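Local coordinates for protein probable hydrolase (Pseudomonas aeruginosa, PDB 7AL6) that is of unconfirmed function but has the alpha/beta hydrolase fold and probably acts as a serine hydrolase, perhaps a lipolytic one, at residues P29-L33 against W93-L99; E120-D126 against C227-L233; D126-P130 against M245-L249; F221-V225 against T251-E255. One frame throughout, in Å; residues are numbered along the deposited sequence. Where two conformers were deposited one is given.

Overall arrangement
Contacts 1 and 2 lie in the one mixed beta sheet of this alpha/beta hydrolase, their centres about 12 Å apart. Strands 96-101 and 119-125 are neighbours there, so the sheet runs unbroken from 28-33 through both to 229-234. Contact 3 packs the loop after strand 119-125 on helix 245-250; contact 4, centred about 10 Å from it, packs the C-terminal part of helix 215-223 on the loop before outermost strand 255-259. Contact 1 closes along the chain before the others open, and the segments of those three alternate. Contacts 2 and 3 share Asp126, the probable acid of a Ser-His-Asp triad; contact 4 meets its loop through Leu128, which packs on Val222, Leu252 and Phe254.

Contact 1: residues P29-L33 against W93-L99; sequences PVIAL and WERFSLL
Pro29 lays its ring over one face of the Trp93 indole: CB stands 3.4 Å from the centroid of the six-membered ring and 3° off its normal, a CH-pi contact. Trp93 precedes its strand and reaches back with chi1 m, which also brings its CZ3 to 3.7 Å from Ile31 CG1. Beyond it, strands 29-33 and 96-99 run parallel, their axes 4.6 Å apart at the closest and crossing at -29°. The register pairs Val30 with Ser97, Ile31 with Leu98 and Ala32 with Leu99. Four backbone hydrogen bonds hold it: Ser97 N to Pro29 O (3.0 Å), Ile31 N to Ser97 O (3.0 Å), Leu99 N to Ile31 O (3.0 Å) and Leu33 N to Leu99 O (2.8 Å). A water joins Pro29 O and Ser97 OG, 2.8 Å from each. On the face of Ile31 and Leu98, which helices 77-91 and 103-114 cover, Ile31 (m, t) sets CB 3.8 Å from Leu98 CD2 and CD1 3.9 Å from Phe96 CD2. On the other face, Val30 CG1 meets Leu99 CB at 3.8 Å. These are central parallel strands of the alpha/beta hydrolase sheet, and strand 96-101 leads into the probable nucleophile elbow at Ser102. Main-chain hydrogen bonds make the pairing, and the side chains on the two faces add apolar packing; the water-mediated link sits at the end where the strands begin.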
loop_
_atom_site.group_PDB
_atom_site.type_symbol
_atom_site.label_atom_id
_atom_site.label_comp_id
_atom_site.label_asym_id
_atom_site.label_seq_id
_atom_site.Cartn_x
_atom_site.Cartn_y
_atom_site.Cartn_z
ATOM N N PRO A 29 -26.378 20.345 -4.097
ATOM C CA PRO A 29 -25.387 19.300 -3.760
ATOM C C PRO A 29 -25.608 18.699 -2.373
ATOM O O PRO A 29 -25.584 19.399 -1.359
ATOM C CB PRO A 29 -24.052 20.036 -3.854
ATOM C CG PRO A 29 -24.412 21.561 -3.704
ATOM C CD PRO A 29 -25.786 21.689 -4.281
ATOM N N VAL A 30 -25.740 17.370 -2.338
ATOM C CA VAL A 30 -25.920 16.592 -1.109
ATOM C C VAL A 30 -25.033 15.350 -1.154
ATOM O O VAL A 30 -25.051 14.608 -2.138
ATOM C CB VAL A 30 -27.396 16.165 -0.938
ATOM C CG1 VAL A 30 -27.569 15.378 0.352
ATOM C CG2 VAL A 30 -28.307 17.365 -0.984
ATOM N N ILE A 31 -24.284 15.099 -0.082
ATOM C CA ILE A 31 -23.637 13.805 0.137
ATOM C C ILE A 31 -24.456 13.027 1.158
ATOM O O ILE A 31 -24.749 13.544 2.252
ATOM C CB ILE A 31 -22.178 13.970 0.602
ATOM C CG1 ILE A 31 -21.424 14.803 -0.415
ATOM C CG2 ILE A 31 -21.491 12.590 0.722
ATOM C CD1 ILE A 31 -19.987 15.222 0.056
ATOM N N ALA A 32 -24.855 11.803 0.789
ATOM C CA ALA A 32 -25.611 10.908 1.654
ATOM C C ALA A 32 -24.693 9.867 2.277
ATOM O O ALA A 32 -23.962 9.152 1.570
ATOM C CB ALA A 32 -26.741 10.226 0.874
ATOM N N LEU A 33 -24.756 9.763 3.603
ATOM C CA LEU A 33 -23.873 8.930 4.400
ATOM C C LEU A 33 -24.673 7.869 5.169
ATOM O O LEU A 33 -25.638 8.193 5.878
ATOM C CB LEU A 33 -23.078 9.813 5.364
ATOM C CG LEU A 33 -22.323 11.002 4.766
ATOM C CD1 LEU A 33 -21.582 11.699 5.910
ATOM C CD2 LEU A 33 -21.335 10.509 3.731
ATOM N N TRP A 93 -17.037 20.735 -4.939
ATOM C CA TRP A 93 -18.132 21.299 -4.146
ATOM C C TRP A 93 -17.549 22.147 -3.016
ATOM O O TRP A 93 -16.994 21.618 -2.048
ATOM C CB TRP A 93 -19.016 20.193 -3.575
ATOM C CG TRP A 93 -19.901 19.539 -4.594
ATOM C CD1 TRP A 93 -19.958 19.823 -5.932
ATOM C CD2 TRP A 93 -20.885 18.514 -4.357
ATOM N NE1 TRP A 93 -20.909 19.029 -6.545
ATOM C CE2 TRP A 93 -21.488 18.219 -5.596
ATOM C CE3 TRP A 93 -21.308 17.818 -3.216
ATOM C CZ2 TRP A 93 -22.484 17.260 -5.733
ATOM C CZ3 TRP A 93 -22.305 16.883 -3.357
ATOM C CH2 TRP A 93 -22.902 16.630 -4.609
ATOM N N GLU A 94 -17.730 23.454 -3.073
ATOM C CA GLU A 94 -17.254 24.340 -1.993
ATOM C C GLU A 94 -18.225 24.215 -0.817
ATOM O O GLU A 94 -17.787 23.921 0.251
ATOM C CB GLU A 94 -17.093 25.770 -2.494
ATOM C CG GLU A 94 -16.740 26.753 -1.395
ATOM C CD GLU A 94 -15.574 26.358 -0.511
ATOM O OE1 GLU A 94 -15.583 26.710 0.664
ATOM O OE2 GLU A 94 -14.661 25.709 -1.006
ATOM N N ARG A 95 -19.506 24.416 -1.045
ATOM C CA ARG A 95 -20.532 24.281 0.004
ATOM C C ARG A 95 -21.456 23.144 -0.401
ATOM O O ARG A 95 -21.704 22.975 -1.579
ATOM C CB ARG A 95 -21.281 25.589 0.212
ATOM C CG ARG A 95 -20.531 26.570 1.095
ATOM C CD ARG A 95 -21.390 27.750 1.464
ATOM N NE ARG A 95 -21.962 28.339 0.272
ATOM C CZ ARG A 95 -22.470 29.562 0.219
ATOM N NH1 ARG A 95 -22.465 30.316 1.298
ATOM N NH2 ARG A 95 -22.968 30.032 -0.907
ATOM N N PHE A 96 -21.921 22.381 0.565
ATOM C CA PHE A 96 -22.779 21.211 0.300
ATOM C C PHE A 96 -23.550 20.842 1.560
ATOM O O PHE A 96 -23.194 21.247 2.625
ATOM C CB PHE A 96 -21.934 20.033 -0.175
ATOM C CG PHE A 96 -20.851 19.622 0.781
ATOM C CD1 PHE A 96 -19.620 20.243 0.760
ATOM C CD2 PHE A 96 -21.054 18.608 1.691
ATOM C CE1 PHE A 96 -18.623 19.866 1.633
ATOM C CE2 PHE A 96 -20.053 18.228 2.558
ATOM C CZ PHE A 96 -18.847 18.869 2.537
ATOM N N SER A 97 -24.569 20.037 1.384
ATOM C CA SER A 97 -25.416 19.547 2.464
ATOM C C SER A 97 -25.113 18.083 2.726
ATOM O O SER A 97 -24.516 17.395 1.885
ATOM C CB SER A 97 -26.872 19.776 2.106
ATOM O OG SER A 97 -27.121 21.195 2.179
ATOM N N LEU A 98 -25.484 17.628 3.927
ATOM C CA LEU A 98 -25.352 16.229 4.317
ATOM C C LEU A 98 -26.692 15.594 4.674
ATOM O O LEU A 98 -27.572 16.217 5.283
ATOM C CB LEU A 98 -24.370 16.086 5.474
ATOM C CG LEU A 98 -22.916 16.440 5.105
ATOM C CD1 LEU A 98 -22.118 16.515 6.377
ATOM C CD2 LEU A 98 -22.295 15.512 4.115
ATOM N N LEU A 99 -26.846 14.344 4.246
ATOM C CA LEU A 99 -27.995 13.503 4.535
ATOM C C LEU A 99 -27.432 12.253 5.170
ATOM O O LEU A 99 -26.749 11.470 4.501
ATOM C CB LEU A 99 -28.764 13.196 3.260
ATOM C CG LEU A 99 -29.811 12.078 3.368
ATOM C CD1 LEU A 99 -30.895 12.353 4.422
ATOM C CD2 LEU A 99 -30.467 11.829 1.979
HETATM O O HOH W 1 -26.729 21.818 -0.478
#

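Contact 2: residues E120-D126 against C227-L233; sequences ERLALID and CPVSLVL. With EDO (1,2-ethanediol), chain H.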
loop_
_atom_site.group_PDB
_atom_site.type_symbol
_atom_site.label_atom_id
_atom_site.label_comp_id
_atom_site.label_asym_id
_atom_site.label_seq_id
_atom_site.Cartn_x
_atom_site.Cartn_y
_atom_site.Cartn_z
ATOM N N GLU A 120 -24.123 23.428 4.312
ATOM C CA GLU A 120 -25.263 24.320 4.167
ATOM C C GLU A 120 -26.468 23.874 5.016
ATOM O O GLU A 120 -27.132 24.716 5.615
ATOM C CB GLU A 120 -25.665 24.416 2.709
ATOM C CG GLU A 120 -24.618 25.091 1.830
ATOM C CD GLU A 120 -25.059 25.243 0.387
ATOM O OE1 GLU A 120 -25.348 26.405 0.006
ATOM O OE2 GLU A 120 -25.096 24.223 -0.367
ATOM N N ARG A 121 -26.768 22.579 5.016
ATOM C CA ARG A 121 -27.912 21.960 5.720
ATOM C C ARG A 121 -27.577 20.535 6.193
ATOM O O ARG A 121 -26.742 19.905 5.587
ATOM C CB ARG A 121 -29.118 21.916 4.779
ATOM C CG ARG A 121 -29.453 23.226 4.083
ATOM C CD ARG A 121 -30.450 24.053 4.863
ATOM N NE ARG A 121 -30.931 25.265 4.228
ATOM C CZ ARG A 121 -30.349 26.448 4.301
ATOM N NH1 ARG A 121 -30.909 27.482 3.721
ATOM N NH2 ARG A 121 -29.217 26.607 4.943
ATOM N N LEU A 122 -28.232 20.059 7.246
ATOM C CA LEU A 122 -28.094 18.671 7.739
ATOM C C LEU A 122 -29.467 17.994 7.752
ATOM O O LEU A 122 -30.355 18.541 8.367
ATOM C CB LEU A 122 -27.569 18.649 9.170
ATOM C CG LEU A 122 -26.091 18.873 9.405
ATOM C CD1 LEU A 122 -25.712 18.293 10.745
ATOM C CD2 LEU A 122 -25.243 18.283 8.301
ATOM N N ALA A 123 -29.630 16.849 7.107
ATOM C CA ALA A 123 -30.833 16.004 7.185
ATOM C C ALA A 123 -30.361 14.734 7.891
ATOM O O ALA A 123 -29.519 14.041 7.354
ATOM C CB ALA A 123 -31.428 15.761 5.835
ATOM N N LEU A 124 -30.876 14.471 9.077
ATOM C CA LEU A 124 -30.411 13.370 9.910
ATOM C C LEU A 124 -31.534 12.356 10.093
ATOM O O LEU A 124 -32.676 12.737 10.392
ATOM C CB LEU A 124 -29.919 13.879 11.241
ATOM C CG LEU A 124 -28.917 15.038 11.206
ATOM C CD1 LEU A 124 -28.563 15.465 12.608
ATOM C CD2 LEU A 124 -27.636 14.651 10.455
ATOM N N ILE A 125 -31.202 11.078 9.938
ATOM C CA ILE A 125 -32.166 9.972 10.159
ATOM C C ILE A 125 -31.731 9.148 11.382
ATOM O O ILE A 125 -30.751 8.424 11.281
ATOM C CB ILE A 125 -32.342 9.085 8.921
ATOM C CG1 ILE A 125 -32.689 9.889 7.673
ATOM C CG2 ILE A 125 -33.375 8.020 9.189
ATOM C CD1 ILE A 125 -32.649 9.089 6.414
ATOM N N ASP A 126 -32.408 9.315 12.513
ATOM C CA ASP A 126 -32.276 8.494 13.732
ATOM C C ASP A 126 -30.843 8.388 14.246
ATOM O O ASP A 126 -30.486 7.327 14.642
ATOM C CB ASP A 126 -32.858 7.113 13.480
ATOM C CG ASP A 126 -33.548 6.555 14.703
ATOM O OD1 ASP A 126 -34.308 7.279 15.281
ATOM O OD2 ASP A 126 -33.277 5.435 15.050
ATOM N N CYS A 227 -25.790 25.259 11.034
ATOM C CA CYS A 227 -26.731 25.246 9.937
ATOM C C CYS A 227 -28.085 24.706 10.349
ATOM O O CYS A 227 -28.230 24.079 11.395
ATOM C CB CYS A 227 -26.191 24.407 8.768
ATOM S SG CYS A 227 -25.986 22.653 9.226
ATOM N N PRO A 228 -29.104 24.958 9.533
ATOM C CA PRO A 228 -30.403 24.322 9.749
ATOM C C PRO A 228 -30.253 22.815 9.751
ATOM O O PRO A 228 -29.501 22.249 8.958
ATOM C CB PRO A 228 -31.240 24.791 8.553
ATOM C CG PRO A 228 -30.597 26.103 8.133
ATOM C CD PRO A 228 -29.120 25.916 8.417
ATOM N N VAL A 229 -30.996 22.168 10.640
ATOM C CA VAL A 229 -30.934 20.726 10.832
ATOM C C VAL A 229 -32.358 20.184 10.845
ATOM O O VAL A 229 -33.225 20.727 11.542
ATOM C CB VAL A 229 -30.225 20.341 12.138
ATOM C CG1 VAL A 229 -30.333 18.829 12.358
ATOM C CG2 VAL A 229 -28.780 20.762 12.161
ATOM N N SER A 230 -32.600 19.121 10.070
ATOM C CA SER A 230 -33.831 18.344 10.131
ATOM C C SER A 230 -33.524 16.941 10.654
ATOM O O SER A 230 -32.774 16.173 10.028
ATOM C CB SER A 230 -34.474 18.286 8.763
ATOM O OG SER A 230 -35.739 17.627 8.814
ATOM N N LEU A 231 -34.097 16.604 11.795
ATOM C CA LEU A 231 -33.901 15.303 12.412
ATOM C C LEU A 231 -35.165 14.438 12.380
ATOM O O LEU A 231 -36.234 14.833 12.883
ATOM C CB LEU A 231 -33.417 15.470 13.842
ATOM C CG LEU A 231 -33.243 14.189 14.651
ATOM C CD1 LEU A 231 -32.189 13.218 14.105
ATOM C CD2 LEU A 231 -32.902 14.613 16.048
ATOM N N VAL A 232 -35.022 13.220 11.851
ATOM C CA VAL A 232 -36.104 12.232 11.838
ATOM C C VAL A 232 -35.839 11.213 12.927
ATOM O O VAL A 232 -34.720 10.693 13.062
ATOM C CB VAL A 232 -36.244 11.559 10.472
ATOM C CG1 VAL A 232 -37.103 10.279 10.596
ATOM C CG2 VAL A 232 -36.854 12.551 9.489
ATOM N N LEU A 233 -36.878 10.929 13.709
ATOM C CA LEU A 233 -36.805 10.067 14.882
ATOM C C LEU A 233 -37.782 8.928 14.673
ATOM O O LEU A 233 -38.975 9.178 14.500
ATOM C CB LEU A 233 -37.170 10.842 16.148
ATOM C CG LEU A 233 -36.197 11.999 16.367
ATOM C CD1 LEU A 233 -36.796 13.045 17.253
ATOM C CD2 LEU A 233 -34.915 11.428 16.958
HETATM C C1 EDO H . -33.707 24.326 10.699
HETATM O O1 EDO H . -34.229 25.611 10.474
HETATM C C2 EDO H . -33.634 23.985 12.132
HETATM O O2 EDO H . -32.378 23.802 12.673
#
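Five backbone hydrogen bonds tie the two strands in parallel. Leu124 N to Ser230 O and Asp126 N to Val232 O are the shortest, both 2.7 Å; Val232 N reaches Leu124 O at 2.8 Å, Ser230 N reaches Leu122 O at 2.9 Å, and Leu122 N reaches Pro228 O at 3.1 Å. Leu122 thus pairs with Val229, Ala123 with Ser230, Leu124 with Leu231 and Ile125 with Val232. The strand axes diverge by only 6°, with a closest approach of 4.7 Å. At the opening end Arg121 folds back so that NH2 donates to Glu120 O (2.9 Å), while Pro228 CG lies over a guanidinium face, 3.5 Å from NH2; the salt bridge of this arginine is made to the C-terminal carboxylate of Arg286. Val229 N turns outward to O2 of a 1,2-ethanediol (3.0 Å). On the face of Leu122 and Leu124, Leu124 CB meets Leu231 CD1 at 3.7 Å, Leu124 CD1 meets Val229 CG1 at 3.8 Å, and Leu122 CG meets Cys227 SG at 3.8 Å, with helix 103-114 covering the leucines. Ala123 and Ser230, on the opposite face, lie under helix 270-284. Asp126 follows the strand with positive phi, and its carboxylate bonds to His263, as expected of the acid in an alpha/beta hydrolase triad. The chemistry implies that buried main-chain pairing, sealed by aliphatic packing, sets the backbone position of this probable catalytic acid.

Contact 3: residues D126-P130 against M245-L249; sequences DGLIP and MRALL
Met245 begins the contact. Its m, m, m rotamer curls the side chain round so that CE comes within 3.8 Å of Leu128 CD2 and SD within 4.3 Å of Ile129 CD1; in the backbone, Met245 O accepts Leu249 N at 2.9 Å, an i to i+4 helical bond. Arg246 and Ala247 make no contact with 126-130. Leu248 (t, p) directs its CA-to-CB bond toward the loop and places CD2 4.1 Å from Leu128 CD2 and 4.3 Å from Ile129 CD1. One residue on, Leu249 (m, t) leaves sideways but ends with CD2 3.9 Å from Leu128 CD2. The facing segment, 126-130, is irregular. Asp126 has positive phi (54°), Gly127 is extended, and Leu128 (phi -150°, psi -62°; rotamer t, p) sends CD2 into the space shared by Met245, Leu248 and Leu249, while Ile129 (p, t) brings CD1 to Met245 and Leu248. The backbones stay well apart, 9.3 Å between the CA atoms of Leu128 and Met245, so side-chain ends alone span the gap. This joins the loop after strand 119-125, which carries the probable triad acid Asp126, to helix 245-250 in the crossover between strands 229-234 and 255-259; Val222 of helix 215-223 also packs on Leu128 and Ile129. With no hydrogen bond crossing and 158 Å² buried, the attraction is apolar, resting on methyl groups and one thioether.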
loop_
_atom_site.group_PDB
_atom_site.type_symbol
_atom_site.label_atom_id
_atom_site.label_comp_id
_atom_site.label_asym_id
_atom_site.label_seq_id
_atom_site.Cartn_x
_atom_site.Cartn_y
_atom_site.Cartn_z
ATOM N N ASP A 126 -32.408 9.315 12.513
ATOM C CA ASP A 126 -32.276 8.494 13.732
ATOM C C ASP A 126 -30.843 8.388 14.246
ATOM O O ASP A 126 -30.486 7.327 14.642
ATOM C CB ASP A 126 -32.858 7.113 13.480
ATOM C CG ASP A 126 -33.548 6.555 14.703
ATOM O OD1 ASP A 126 -34.308 7.279 15.281
ATOM O OD2 ASP A 126 -33.277 5.435 15.050
ATOM N N GLY A 127 -30.073 9.459 14.204
ATOM C CA GLY A 127 -28.708 9.512 14.739
ATOM C C GLY A 127 -28.333 10.922 15.103
ATOM O O GLY A 127 -28.800 11.806 14.458
ATOM N N LEU A 128 -27.481 11.097 16.090
ATOM C CA LEU A 128 -27.023 12.402 16.516
ATOM C C LEU A 128 -25.610 12.374 17.080
ATOM O O LEU A 128 -24.685 13.020 16.536
ATOM C CB LEU A 128 -27.993 12.960 17.560
ATOM C CG LEU A 128 -27.682 14.400 17.953
ATOM C CD1 LEU A 128 -27.890 15.271 16.702
ATOM C CD2 LEU A 128 -28.538 14.904 19.069
ATOM N N ILE A 129 -25.416 11.641 18.171
ATOM C CA ILE A 129 -24.114 11.635 18.834
ATOM C C ILE A 129 -23.654 10.194 18.977
ATOM O O ILE A 129 -24.468 9.264 18.958
ATOM C CB ILE A 129 -24.165 12.312 20.221
ATOM C CG1 ILE A 129 -25.362 11.802 21.006
ATOM C CG2 ILE A 129 -24.231 13.844 20.078
ATOM C CD1 ILE A 129 -25.319 12.189 22.483
ATOM N N PRO A 130 -22.356 9.982 19.175
ATOM C CA PRO A 130 -21.869 8.618 19.402
ATOM C C PRO A 130 -21.988 8.223 20.864
ATOM O O PRO A 130 -22.355 9.056 21.706
ATOM C CB PRO A 130 -20.404 8.713 18.976
ATOM C CG PRO A 130 -20.015 10.134 19.441
ATOM C CD PRO A 130 -21.251 10.965 19.152
ATOM N N MET A 245 -32.193 10.929 25.542
ATOM C CA MET A 245 -32.019 11.772 24.344
ATOM C C MET A 245 -33.135 12.811 24.258
ATOM O O MET A 245 -32.856 13.912 23.822
ATOM C CB MET A 245 -32.109 10.896 23.095
ATOM C CG MET A 245 -30.801 10.270 22.689
ATOM S SD MET A 245 -29.561 11.461 22.217
ATOM C CE MET A 245 -30.588 12.629 21.345
ATOM N N ARG A 246 -34.358 12.461 24.650
ATOM C CA ARG A 246 -35.544 13.326 24.457
ATOM C C ARG A 246 -35.311 14.682 25.113
ATOM O O ARG A 246 -35.632 15.673 24.504
ATOM C CB ARG A 246 -36.749 12.581 25.024
ATOM C CG ARG A 246 -38.043 13.369 25.048
ATOM C CD ARG A 246 -39.204 12.423 25.245
ATOM N NE ARG A 246 -40.154 12.643 24.181
ATOM C CZ ARG A 246 -40.386 11.811 23.179
ATOM N NH1 ARG A 246 -41.272 12.145 22.263
ATOM N NH2 ARG A 246 -39.760 10.653 23.097
ATOM N N ALA A 247 -34.715 14.721 26.290
ATOM C CA ALA A 247 -34.438 15.984 26.970
ATOM C C ALA A 247 -33.314 16.755 26.288
ATOM O O ALA A 247 -33.340 17.988 26.231
ATOM C CB ALA A 247 -34.074 15.727 28.430
ATOM N N LEU A 248 -32.303 16.061 25.771
ATOM C CA LEU A 248 -31.292 16.780 25.005
ATOM C C LEU A 248 -31.919 17.446 23.785
ATOM O O LEU A 248 -31.699 18.642 23.532
ATOM C CB LEU A 248 -30.171 15.841 24.578
ATOM C CG LEU A 248 -29.176 16.482 23.621
ATOM C CD1 LEU A 248 -28.456 17.677 24.249
ATOM C CD2 LEU A 248 -28.202 15.357 23.125
ATOM N N LEU A 249 -32.727 16.706 23.037
ATOM C CA LEU A 249 -33.307 17.185 21.759
ATOM C C LEU A 249 -34.097 18.461 22.014
ATOM O O LEU A 249 -34.029 19.347 21.197
ATOM C CB LEU A 249 -34.180 16.113 21.114
ATOM C CG LEU A 249 -33.450 14.913 20.520
ATOM C CD1 LEU A 249 -34.419 14.000 19.821
ATOM C CD2 LEU A 249 -32.355 15.317 19.566
#

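Contact 4: residues F221-V225 against T251-E255; sequences FVRSV and TLPFE. With EDO (1,2-ethanediol), chain H.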
loop_
_atom_site.group_PDB
_atom_site.type_symbol
_atom_site.label_atom_id
_atom_site.label_comp_id
_atom_site.label_asym_id
_atom_site.label_seq_id
_atom_site.Cartn_x
_atom_site.Cartn_y
_atom_site.Cartn_z
ATOM N N PHE A 221 -19.900 19.431 20.017
ATOM C CA PHE A 221 -20.026 19.248 18.554
ATOM C C PHE A 221 -21.462 19.558 18.137
ATOM O O PHE A 221 -21.632 20.281 17.215
ATOM C CB PHE A 221 -19.585 17.847 18.132
ATOM C CG PHE A 221 -18.114 17.737 17.848
ATOM C CD1 PHE A 221 -17.585 18.204 16.669
ATOM C CD2 PHE A 221 -17.256 17.189 18.769
ATOM C CE1 PHE A 221 -16.233 18.120 16.420
ATOM C CE2 PHE A 221 -15.901 17.103 18.518
ATOM C CZ PHE A 221 -15.392 17.580 17.348
ATOM N N VAL A 222 -22.446 19.052 18.860
ATOM C CA VAL A 222 -23.884 19.259 18.548
ATOM C C VAL A 222 -24.182 20.753 18.676
ATOM O O VAL A 222 -24.786 21.316 17.804
ATOM C CB VAL A 222 -24.789 18.445 19.482
ATOM C CG1 VAL A 222 -26.213 18.939 19.430
ATOM C CG2 VAL A 222 -24.748 16.974 19.176
ATOM N N ARG A 223 -23.655 21.361 19.720
ATOM C CA ARG A 223 -23.861 22.778 19.999
ATOM C C ARG A 223 -23.181 23.650 18.963
ATOM O O ARG A 223 -23.640 24.764 18.697
ATOM C CB ARG A 223 -23.316 23.157 21.382
ATOM C CG ARG A 223 -24.186 22.734 22.541
ATOM C CD ARG A 223 -25.396 23.655 22.733
ATOM N NE ARG A 223 -26.478 22.909 23.349
ATOM C CZ ARG A 223 -26.668 22.832 24.654
ATOM N NH1 ARG A 223 -25.863 23.499 25.479
ATOM N NH2 ARG A 223 -27.676 22.108 25.132
ATOM N N SER A 224 -22.086 23.172 18.391
ATOM C CA SER A 224 -21.291 23.899 17.376
ATOM C C SER A 224 -21.933 23.866 15.986
ATOM O O SER A 224 -21.461 24.583 15.151
ATOM C CB SER A 224 -19.891 23.405 17.336
ATOM O OG SER A 224 -19.189 23.868 18.459
ATOM N N VAL A 225 -22.941 23.043 15.743
ATOM C CA VAL A 225 -23.596 23.011 14.410
ATOM C C VAL A 225 -24.194 24.406 14.177
ATOM O O VAL A 225 -24.851 24.904 15.065
ATOM C CB VAL A 225 -24.662 21.913 14.307
ATOM C CG1 VAL A 225 -25.491 22.068 13.057
ATOM C CG2 VAL A 225 -24.050 20.529 14.370
ATOM N N THR A 251 -33.403 20.886 24.005
ATOM C CA THR A 251 -32.458 22.020 24.120
ATOM C C THR A 251 -31.762 22.334 22.786
ATOM O O THR A 251 -30.834 23.102 22.819
ATOM C CB THR A 251 -31.400 21.772 25.201
ATOM O OG1 THR A 251 -30.437 20.820 24.774
ATOM C CG2 THR A 251 -31.997 21.279 26.491
ATOM N N LEU A 252 -32.160 21.754 21.658
ATOM C CA LEU A 252 -31.450 21.964 20.411
ATOM C C LEU A 252 -32.383 22.592 19.396
ATOM O O LEU A 252 -33.569 22.280 19.358
ATOM C CB LEU A 252 -30.893 20.656 19.816
ATOM C CG LEU A 252 -29.948 19.841 20.675
ATOM C CD1 LEU A 252 -29.599 18.506 19.994
ATOM C CD2 LEU A 252 -28.699 20.637 21.002
ATOM N N PRO A 253 -31.881 23.429 18.548
ATOM C CA PRO A 253 -32.763 24.075 17.584
ATOM C C PRO A 253 -33.040 23.233 16.355
ATOM O O PRO A 253 -33.437 23.793 15.329
ATOM C CB PRO A 253 -31.989 25.344 17.206
ATOM C CG PRO A 253 -30.530 24.859 17.249
ATOM C CD PRO A 253 -30.515 23.973 18.509
ATOM N N PHE A 254 -32.818 21.919 16.403
ATOM C CA PHE A 254 -33.100 21.097 15.228
ATOM C C PHE A 254 -34.604 20.928 15.040
ATOM O O PHE A 254 -35.344 20.777 16.010
ATOM C CB PHE A 254 -32.425 19.719 15.352
ATOM C CG PHE A 254 -30.943 19.769 15.650
ATOM C CD1 PHE A 254 -30.190 20.900 15.389
ATOM C CD2 PHE A 254 -30.297 18.664 16.184
ATOM C CE1 PHE A 254 -28.841 20.935 15.671
ATOM C CE2 PHE A 254 -28.942 18.699 16.453
ATOM C CZ PHE A 254 -28.218 19.826 16.190
ATOM N N GLU A 255 -35.059 20.932 13.779
ATOM C CA GLU A 255 -36.414 20.485 13.471
ATOM C C GLU A 255 -36.516 18.973 13.710
ATOM O O GLU A 255 -35.618 18.211 13.346
ATOM C CB GLU A 255 -36.781 20.814 12.016
ATOM C CG GLU A 255 -36.703 22.322 11.633
ATOM C CD GLU A 255 -36.913 22.569 10.125
ATOM O OE1 GLU A 255 -37.751 21.880 9.519
ATOM O OE2 GLU A 255 -36.247 23.457 9.527
HETATM C C1 EDO H . -33.707 24.326 10.699
HETATM O O1 EDO H . -34.229 25.611 10.474
HETATM C C2 EDO H . -33.634 23.985 12.132
HETATM O O2 EDO H . -32.378 23.802 12.673
#
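The guanidinium of Arg223 bends back to the loop although its CA-to-CB bond points away: NH2 donates a weak hydrogen bond to Thr251 OG1 (3.1 Å, 131° at the hydrogen). That hydroxyl is engaged more strongly by Leu248 O of helix 245-250. NE of the same arginine lies 4.0 Å from Leu252 CD2, the methyl sitting at the guanidinium edge. Next to this polar pair Val222 CG1 packs 3.4 Å from Leu252 CD2 and 3.9 Å from Phe254 CZ, and Val225 CG1 follows more loosely, 4.4 Å from Phe254 CE1. In the alpha/beta hydrolase fold this joins the C-terminal part of helix 215-223, just before strand 229-234, to the loop leading into strand 255-259, the last of the sheet in this chain. Leu128 of the Asp126 loop packs on Val222, Leu252 and Phe254 alike, and helix 103-114 touches both valines. Pro253 O accepts a hydrogen bond from O2 of 1,2-ethanediol at 2.9 Å, and the same diol oxygen receives Val229 N.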